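Local coordinates for protein putative O-GlcNAcase nagJ (Clostridium perfringens, PDB 6PV5) that probably removes terminal N-acetylglucosamine residues from glycans or glycoproteins as a family 84 glycoside hydrolase, its catalytic barrel forming part of a longer multidomain protein, at residues K398-E412 with L427-F441. Numbering follows the deposited sequence.
Sequences KMMLWWNYPVNDYKE and LDEEVSGFIVNPMRF. With EDO (1,2-ethanediol), chain B; EDO (1,2-ethanediol), chain E; EDO (1,2-ethanediol), chain D.
The seventh and eighth strands of the catalytic (beta/alpha)8 barrel pair in parallel here, M399-W403 alongside V431-V436, with a beta bulge where the register slips between M399-V431 and M400-G433. Strand 369-372 continues the sheet beyond the seventh strand, and M188 of the first strand bonds to the eighth and closes the barrel. A ladder of backbone bonds runs through L401, whose N donates to G433 O (2.7 Å) and whose O accepts from I435 N, and on to W403 N with I435 O and N437 N with W403 O.

At the N-terminal end the extended K398 chain reaches along the 3-10 segment 427-429 and bonds through NZ to D428 O (2.9 Å). The side chains of L401 and F434 lie side by side: CD2 of L401 meets the F434 ring at its edge, and also touches CD2 of L427. CB of W403 packs against CE1 of F434 (3.5 Å), the five-membered ring of W403 and the F434 ring inclined at 34°. On the opposite face of the sheet CB of M400 rests against CD1 of I435.

At the C-terminal end, where a barrel of this kind carries its active site, the W402 side chain lies about 8 Å from that of D305, the predicted proton donor. CG of W402 lies opposite the backbone N (chi1 173°), carrying the indole to N404 OD1, which takes two donors: W402 NE1 (2.9 Å), from above the N404 amide plane though the oxygen lies in the indole plane, and N437 ND2 (3.0 Å), almost straight along the C=O. The backbone N of V407, just past the cis-peptide before P406, donates to N437 O (2.9 Å). Farther along, R440 NH1 forms a salt bridge with E412 OE1 (3.0 Å), meeting the carboxylate oxygen on its anti side.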
loop_
_atom_site.group_PDB
_atom_site.type_symbol
_atom_site.label_atom_id
_atom_site.label_comp_id
_atom_site.label_asym_id
_atom_site.label_seq_id
_atom_site.Cartn_x
_atom_site.Cartn_y
_atom_site.Cartn_z
ATOM N N LYS A 398 -0.168 -15.223 15.133
ATOM C CA LYS A 398 -0.536 -14.514 13.923
ATOM C C LYS A 398 0.696 -13.859 13.291
ATOM O O LYS A 398 1.486 -13.192 13.949
ATOM C CB LYS A 398 -1.627 -13.497 14.228
ATOM C CG LYS A 398 -3.009 -14.097 14.397
ATOM C CD LYS A 398 -4.052 -13.009 14.462
ATOM C CE LYS A 398 -5.472 -13.516 14.532
ATOM N NZ LYS A 398 -6.407 -12.498 13.999
ATOM N N MET A 399 0.867 -14.098 11.992
ATOM C CA MET A 399 2.051 -13.623 11.290
ATOM C C MET A 399 1.786 -12.205 10.775
ATOM O O MET A 399 0.640 -11.754 10.776
ATOM C CB MET A 399 2.340 -14.573 10.125
ATOM C CG MET A 399 2.715 -15.974 10.605
ATOM S SD MET A 399 4.165 -16.036 11.695
ATOM C CE MET A 399 5.531 -15.663 10.595
ATOM N N MET A 400 2.841 -11.522 10.315
ATOM C CA MET A 400 2.681 -10.277 9.565
ATOM C C MET A 400 3.140 -10.478 8.112
ATOM O O MET A 400 4.204 -11.027 7.864
ATOM C CB MET A 400 3.500 -9.163 10.232
ATOM C CG MET A 400 2.978 -8.850 11.623
ATOM S SD MET A 400 3.186 -7.142 12.187
ATOM C CE MET A 400 1.846 -7.032 13.374
ATOM N N LEU A 401 2.325 -10.060 7.143
ATOM C CA LEU A 401 2.676 -10.320 5.755
ATOM C C LEU A 401 3.454 -9.135 5.166
ATOM O O LEU A 401 2.933 -8.029 5.085
ATOM C CB LEU A 401 1.402 -10.624 4.962
ATOM C CG LEU A 401 1.599 -10.809 3.448
ATOM C CD1 LEU A 401 2.525 -11.991 3.108
ATOM C CD2 LEU A 401 0.254 -10.953 2.742
ATOM N N TRP A 402 4.717 -9.372 4.810
ATOM C CA TRP A 402 5.511 -8.424 4.063
ATOM C C TRP A 402 5.212 -8.661 2.578
ATOM O O TRP A 402 5.580 -9.685 2.008
ATOM C CB TRP A 402 6.980 -8.647 4.409
ATOM C CG TRP A 402 7.957 -7.855 3.596
ATOM C CD1 TRP A 402 8.051 -7.805 2.234
ATOM C CD2 TRP A 402 9.034 -7.043 4.100
ATOM N NE1 TRP A 402 9.098 -7.009 1.855
ATOM C CE2 TRP A 402 9.724 -6.530 2.975
ATOM C CE3 TRP A 402 9.475 -6.697 5.386
ATOM C CZ2 TRP A 402 10.833 -5.688 3.095
ATOM C CZ3 TRP A 402 10.586 -5.885 5.499
ATOM C CH2 TRP A 402 11.253 -5.394 4.372
ATOM N N TRP A 403 4.450 -7.746 1.986
ATOM C CA TRP A 403 3.932 -7.998 0.651
ATOM C C TRP A 403 4.775 -7.278 -0.397
ATOM O O TRP A 403 4.793 -6.045 -0.439
ATOM C CB TRP A 403 2.459 -7.612 0.573
ATOM C CG TRP A 403 1.876 -8.014 -0.739
ATOM C CD1 TRP A 403 1.285 -7.195 -1.657
ATOM C CD2 TRP A 403 1.890 -9.333 -1.311
ATOM N NE1 TRP A 403 0.896 -7.926 -2.743
ATOM C CE2 TRP A 403 1.278 -9.232 -2.574
ATOM C CE3 TRP A 403 2.379 -10.576 -0.885
ATOM C CZ2 TRP A 403 1.131 -10.330 -3.421
ATOM C CZ3 TRP A 403 2.216 -11.666 -1.713
ATOM C CH2 TRP A 403 1.619 -11.534 -2.968
ATOM N N ASN A 404 5.447 -8.068 -1.236
ATOM C CA ASN A 404 6.414 -7.550 -2.197
ATOM C C ASN A 404 5.722 -7.100 -3.492
ATOM O O ASN A 404 5.963 -7.635 -4.578
ATOM C CB ASN A 404 7.524 -8.570 -2.471
ATOM C CG ASN A 404 8.645 -8.464 -1.458
ATOM O OD1 ASN A 404 9.024 -7.360 -1.072
ATOM N ND2 ASN A 404 9.154 -9.593 -0.996
ATOM N N TYR A 405 4.884 -6.080 -3.370
ATOM C CA TYR A 405 4.260 -5.401 -4.497
ATOM C C TYR A 405 3.693 -4.100 -3.935
ATOM O O TYR A 405 3.114 -4.121 -2.841
ATOM C CB TYR A 405 3.142 -6.297 -5.042
ATOM C CG TYR A 405 2.449 -5.777 -6.267
ATOM C CD1 TYR A 405 2.846 -6.195 -7.532
ATOM C CD2 TYR A 405 1.437 -4.840 -6.171
ATOM C CE1 TYR A 405 2.220 -5.721 -8.676
ATOM C CE2 TYR A 405 0.798 -4.366 -7.304
ATOM C CZ TYR A 405 1.190 -4.804 -8.562
ATOM O OH TYR A 405 0.579 -4.319 -9.686
ATOM N N PRO A 406 3.816 -2.925 -4.608
ATOM C CA PRO A 406 4.345 -2.803 -5.975
ATOM C C PRO A 406 5.845 -2.825 -6.252
ATOM O O PRO A 406 6.257 -2.627 -7.402
ATOM C CB PRO A 406 3.792 -1.430 -6.412
ATOM C CG PRO A 406 3.760 -0.618 -5.134
ATOM C CD PRO A 406 3.321 -1.643 -4.091
ATOM N N VAL A 407 6.665 -3.136 -5.235
ATOM C CA VAL A 407 8.107 -3.087 -5.409
ATOM C C VAL A 407 8.505 -3.687 -6.758
ATOM O O VAL A 407 8.167 -4.835 -7.059
ATOM C CB VAL A 407 8.870 -3.775 -4.260
ATOM C CG1 VAL A 407 8.481 -5.241 -4.106
ATOM C CG2 VAL A 407 10.378 -3.662 -4.446
ATOM N N ASN A 408 9.356 -2.962 -7.504
ATOM C CA ASN A 408 9.774 -3.461 -8.805
ATOM C C ASN A 408 11.304 -3.481 -8.912
ATOM O O ASN A 408 11.849 -3.493 -10.020
ATOM C CB ASN A 408 9.125 -2.661 -9.944
ATOM C CG ASN A 408 9.703 -1.260 -10.043
ATOM O OD1 ASN A 408 10.226 -0.750 -9.059
ATOM N ND2 ASN A 408 9.565 -0.608 -11.192
ATOM N N ASP A 409 12.009 -3.546 -7.770
ATOM C CA ASP A 409 13.464 -3.423 -7.806
ATOM C C ASP A 409 14.112 -4.555 -8.609
ATOM O O ASP A 409 15.208 -4.410 -9.126
ATOM C CB ASP A 409 14.068 -3.241 -6.410
ATOM C CG ASP A 409 13.745 -4.325 -5.379
ATOM O OD1 ASP A 409 13.124 -5.395 -5.741
ATOM O OD2 ASP A 409 14.134 -4.103 -4.196
ATOM N N TYR A 410 13.427 -5.686 -8.737
ATOM C CA TYR A 410 13.965 -6.822 -9.468
ATOM C C TYR A 410 13.578 -6.743 -10.953
ATOM O O TYR A 410 14.015 -7.580 -11.727
ATOM C CB TYR A 410 13.446 -8.115 -8.826
ATOM C CG TYR A 410 11.940 -8.210 -8.840
ATOM C CD1 TYR A 410 11.173 -7.627 -7.840
ATOM C CD2 TYR A 410 11.276 -8.841 -9.883
ATOM C CE1 TYR A 410 9.786 -7.660 -7.883
ATOM C CE2 TYR A 410 9.891 -8.902 -9.935
ATOM C CZ TYR A 410 9.143 -8.307 -8.933
ATOM O OH TYR A 410 7.772 -8.377 -8.961
ATOM N N LYS A 411 12.772 -5.740 -11.349
ATOM C CA LYS A 411 12.330 -5.553 -12.728
ATOM C C LYS A 411 12.025 -4.073 -12.962
ATOM O O LYS A 411 10.873 -3.669 -13.168
ATOM C CB LYS A 411 11.096 -6.409 -13.050
ATOM C CG LYS A 411 10.841 -6.558 -14.553
ATOM C CD LYS A 411 9.395 -6.861 -14.959
ATOM C CE LYS A 411 8.686 -7.938 -14.158
ATOM N NZ LYS A 411 9.355 -9.255 -14.244
ATOM N N GLU A 412 13.074 -3.259 -12.888
ATOM C CA GLU A 412 12.895 -1.860 -12.550
ATOM C C GLU A 412 12.354 -1.058 -13.736
ATOM O O GLU A 412 11.935 0.063 -13.531
ATOM C CB GLU A 412 14.196 -1.267 -11.999
ATOM C CG GLU A 412 15.400 -1.708 -12.823
ATOM C CD GLU A 412 16.656 -0.852 -12.712
ATOM O OE1 GLU A 412 16.746 -0.061 -11.751
ATOM O OE2 GLU A 412 17.548 -0.980 -13.595
ATOM N N LEU A 427 -7.494 -13.674 5.249
ATOM C CA LEU A 427 -6.119 -13.748 5.726
ATOM C C LEU A 427 -6.022 -13.297 7.177
ATOM O O LEU A 427 -5.131 -13.755 7.899
ATOM C CB LEU A 427 -5.248 -12.823 4.874
ATOM C CG LEU A 427 -3.839 -13.323 4.593
ATOM C CD1 LEU A 427 -3.899 -14.574 3.741
ATOM C CD2 LEU A 427 -3.015 -12.245 3.900
ATOM N N ASP A 428 -6.901 -12.357 7.562
ATOM C CA ASP A 428 -6.909 -11.767 8.893
ATOM C C ASP A 428 -7.084 -12.827 9.993
ATOM O O ASP A 428 -6.721 -12.587 11.144
ATOM C CB ASP A 428 -7.877 -10.584 8.991
ATOM C CG ASP A 428 -9.337 -10.938 8.763
ATOM O OD1 ASP A 428 -9.611 -12.016 8.214
ATOM O OD2 ASP A 428 -10.196 -10.123 9.130
ATOM N N GLU A 429 -7.584 -14.018 9.640
ATOM C CA GLU A 429 -7.726 -15.098 10.613
ATOM C C GLU A 429 -6.361 -15.568 11.110
ATOM O O GLU A 429 -6.261 -16.048 12.233
ATOM C CB GLU A 429 -8.466 -16.285 9.997
ATOM C CG GLU A 429 -9.917 -15.987 9.677
ATOM C CD GLU A 429 -10.711 -17.193 9.182
ATOM O OE1 GLU A 429 -10.238 -18.335 9.373
ATOM O OE2 GLU A 429 -11.813 -16.997 8.594
ATOM N N GLU A 430 -5.316 -15.452 10.270
ATOM C CA GLU A 430 -4.004 -15.996 10.609
ATOM C C GLU A 430 -2.919 -14.913 10.607
ATOM O O GLU A 430 -1.756 -15.176 10.931
ATOM C CB GLU A 430 -3.636 -17.133 9.647
ATOM C CG GLU A 430 -4.537 -18.356 9.740
ATOM C CD GLU A 430 -4.671 -18.986 11.126
ATOM O OE1 GLU A 430 -3.669 -18.998 11.881
ATOM O OE2 GLU A 430 -5.786 -19.453 11.458
ATOM N N VAL A 431 -3.295 -13.696 10.216
ATOM C CA VAL A 431 -2.324 -12.654 9.921
ATOM C C VAL A 431 -2.806 -11.362 10.572
ATOM O O VAL A 431 -3.942 -10.954 10.341
ATOM C CB VAL A 431 -2.147 -12.498 8.387
ATOM C CG1 VAL A 431 -1.210 -11.346 8.030
ATOM C CG2 VAL A 431 -1.643 -13.789 7.749
ATOM N N SER A 432 -1.924 -10.709 11.338
ATOM C CA SER A 432 -2.285 -9.530 12.125
ATOM C C SER A 432 -1.701 -8.252 11.523
ATOM O O SER A 432 -2.041 -7.143 11.952
ATOM C CB SER A 432 -1.772 -9.684 13.542
ATOM O OG SER A 432 -0.354 -9.858 13.525
ATOM N N GLY A 433 -0.755 -8.406 10.589
ATOM C CA GLY A 433 -0.127 -7.250 9.965
ATOM C C GLY A 433 -0.035 -7.389 8.445
ATOM O O GLY A 433 0.273 -8.463 7.929
ATOM N N PHE A 434 -0.309 -6.282 7.755
ATOM C CA PHE A 434 -0.122 -6.195 6.317
ATOM C C PHE A 434 0.849 -5.055 5.977
ATOM O O PHE A 434 0.633 -3.906 6.347
ATOM C CB PHE A 434 -1.481 -6.081 5.628
ATOM C CG PHE A 434 -1.363 -5.976 4.130
ATOM C CD1 PHE A 434 -0.814 -7.016 3.394
ATOM C CD2 PHE A 434 -1.799 -4.843 3.459
ATOM C CE1 PHE A 434 -0.695 -6.924 2.015
ATOM C CE2 PHE A 434 -1.658 -4.744 2.079
ATOM C CZ PHE A 434 -1.107 -5.784 1.360
ATOM N N ILE A 435 1.946 -5.395 5.298
ATOM C CA ILE A 435 3.033 -4.468 5.033
ATOM C C ILE A 435 3.329 -4.443 3.532
ATOM O O ILE A 435 3.665 -5.470 2.939
ATOM C CB ILE A 435 4.279 -4.889 5.827
ATOM C CG1 ILE A 435 3.978 -5.021 7.323
ATOM C CG2 ILE A 435 5.442 -3.947 5.563
ATOM C CD1 ILE A 435 4.728 -6.160 7.965
ATOM N N VAL A 436 3.202 -3.257 2.933
ATOM C CA VAL A 436 3.454 -3.048 1.511
ATOM C C VAL A 436 4.893 -2.604 1.298
ATOM O O VAL A 436 5.361 -1.682 1.961
ATOM C CB VAL A 436 2.505 -1.995 0.934
ATOM C CG1 VAL A 436 2.852 -1.683 -0.522
ATOM C CG2 VAL A 436 1.064 -2.442 1.089
ATOM N N ASN A 437 5.599 -3.324 0.423
ATOM C CA ASN A 437 6.915 -2.927 -0.039
ATOM C C ASN A 437 6.742 -2.229 -1.394
ATOM O O ASN A 437 6.308 -2.849 -2.364
ATOM C CB ASN A 437 7.859 -4.123 -0.141
ATOM C CG ASN A 437 9.318 -3.729 -0.264
ATOM O OD1 ASN A 437 9.675 -2.579 -0.011
ATOM N ND2 ASN A 437 10.163 -4.658 -0.673
ATOM N N PRO A 438 6.972 -0.902 -1.474
ATOM C CA PRO A 438 6.655 -0.136 -2.684
ATOM C C PRO A 438 7.876 -0.066 -3.598
ATOM O O PRO A 438 8.918 -0.657 -3.309
ATOM C CB PRO A 438 6.286 1.233 -2.073
ATOM C CG PRO A 438 7.292 1.369 -0.914
ATOM C CD PRO A 438 7.453 -0.040 -0.373
ATOM N N MET A 439 7.725 0.664 -4.710
ATOM C CA MET A 439 8.799 0.919 -5.656
ATOM C C MET A 439 9.661 2.073 -5.147
ATOM O O MET A 439 9.169 2.935 -4.413
ATOM C CB MET A 439 8.206 1.357 -7.006
ATOM C CG MET A 439 7.436 0.255 -7.722
ATOM S SD MET A 439 6.888 0.764 -9.386
ATOM C CE MET A 439 5.528 1.829 -8.938
ATOM N N ARG A 440 10.898 2.153 -5.650
ATOM C CA ARG A 440 11.728 3.308 -5.341
ATOM C C ARG A 440 11.079 4.586 -5.871
ATOM O O ARG A 440 11.447 5.677 -5.435
ATOM C CB ARG A 440 13.161 3.115 -5.844
ATOM C CG ARG A 440 13.368 3.356 -7.332
ATOM C CD ARG A 440 14.871 3.399 -7.595
ATOM N NE ARG A 440 15.227 3.856 -8.935
ATOM C CZ ARG A 440 15.386 3.049 -9.988
ATOM N NH1 ARG A 440 15.230 1.739 -9.857
ATOM N NH2 ARG A 440 15.693 3.559 -11.171
ATOM N N PHE A 441 10.110 4.438 -6.795
ATOM C CA PHE A 441 9.382 5.549 -7.402
ATOM C C PHE A 441 8.157 5.867 -6.564
ATOM O O PHE A 441 7.155 5.145 -6.616
ATOM C CB PHE A 441 8.939 5.228 -8.833
ATOM C CG PHE A 441 10.076 4.764 -9.713
ATOM C CD1 PHE A 441 11.037 5.664 -10.166
ATOM C CD2 PHE A 441 10.210 3.422 -10.042
ATOM C CE1 PHE A 441 12.104 5.219 -10.937
ATOM C CE2 PHE A 441 11.259 2.973 -10.830
ATOM C CZ PHE A 441 12.210 3.879 -11.275
HETATM C C1 EDO B . 12.769 -8.907 -4.225
HETATM O O1 EDO B . 13.483 -7.877 -4.889
HETATM C C2 EDO B . 11.983 -8.358 -3.120
HETATM O O2 EDO B . 11.695 -7.007 -3.411
HETATM C C1 EDO E . 16.781 7.499 -9.446
HETATM O O1 EDO E . 17.617 6.526 -10.056
HETATM C C2 EDO E . 15.329 7.272 -9.671
HETATM O O2 EDO E . 14.552 7.078 -8.489
HETATM C C1 EDO D . -2.082 -19.144 16.211
HETATM O O1 EDO D . -1.992 -20.480 15.732
HETATM C C2 EDO D . -2.447 -18.128 15.187
HETATM O O2 EDO D . -3.764 -18.239 14.653
HETATM O O HOH W 1 -5.752 -9.700 12.080
HETATM O O HOH W 2 11.884 -0.194 -6.937
HETATM O O HOH W 3 14.589 2.108 -13.887
#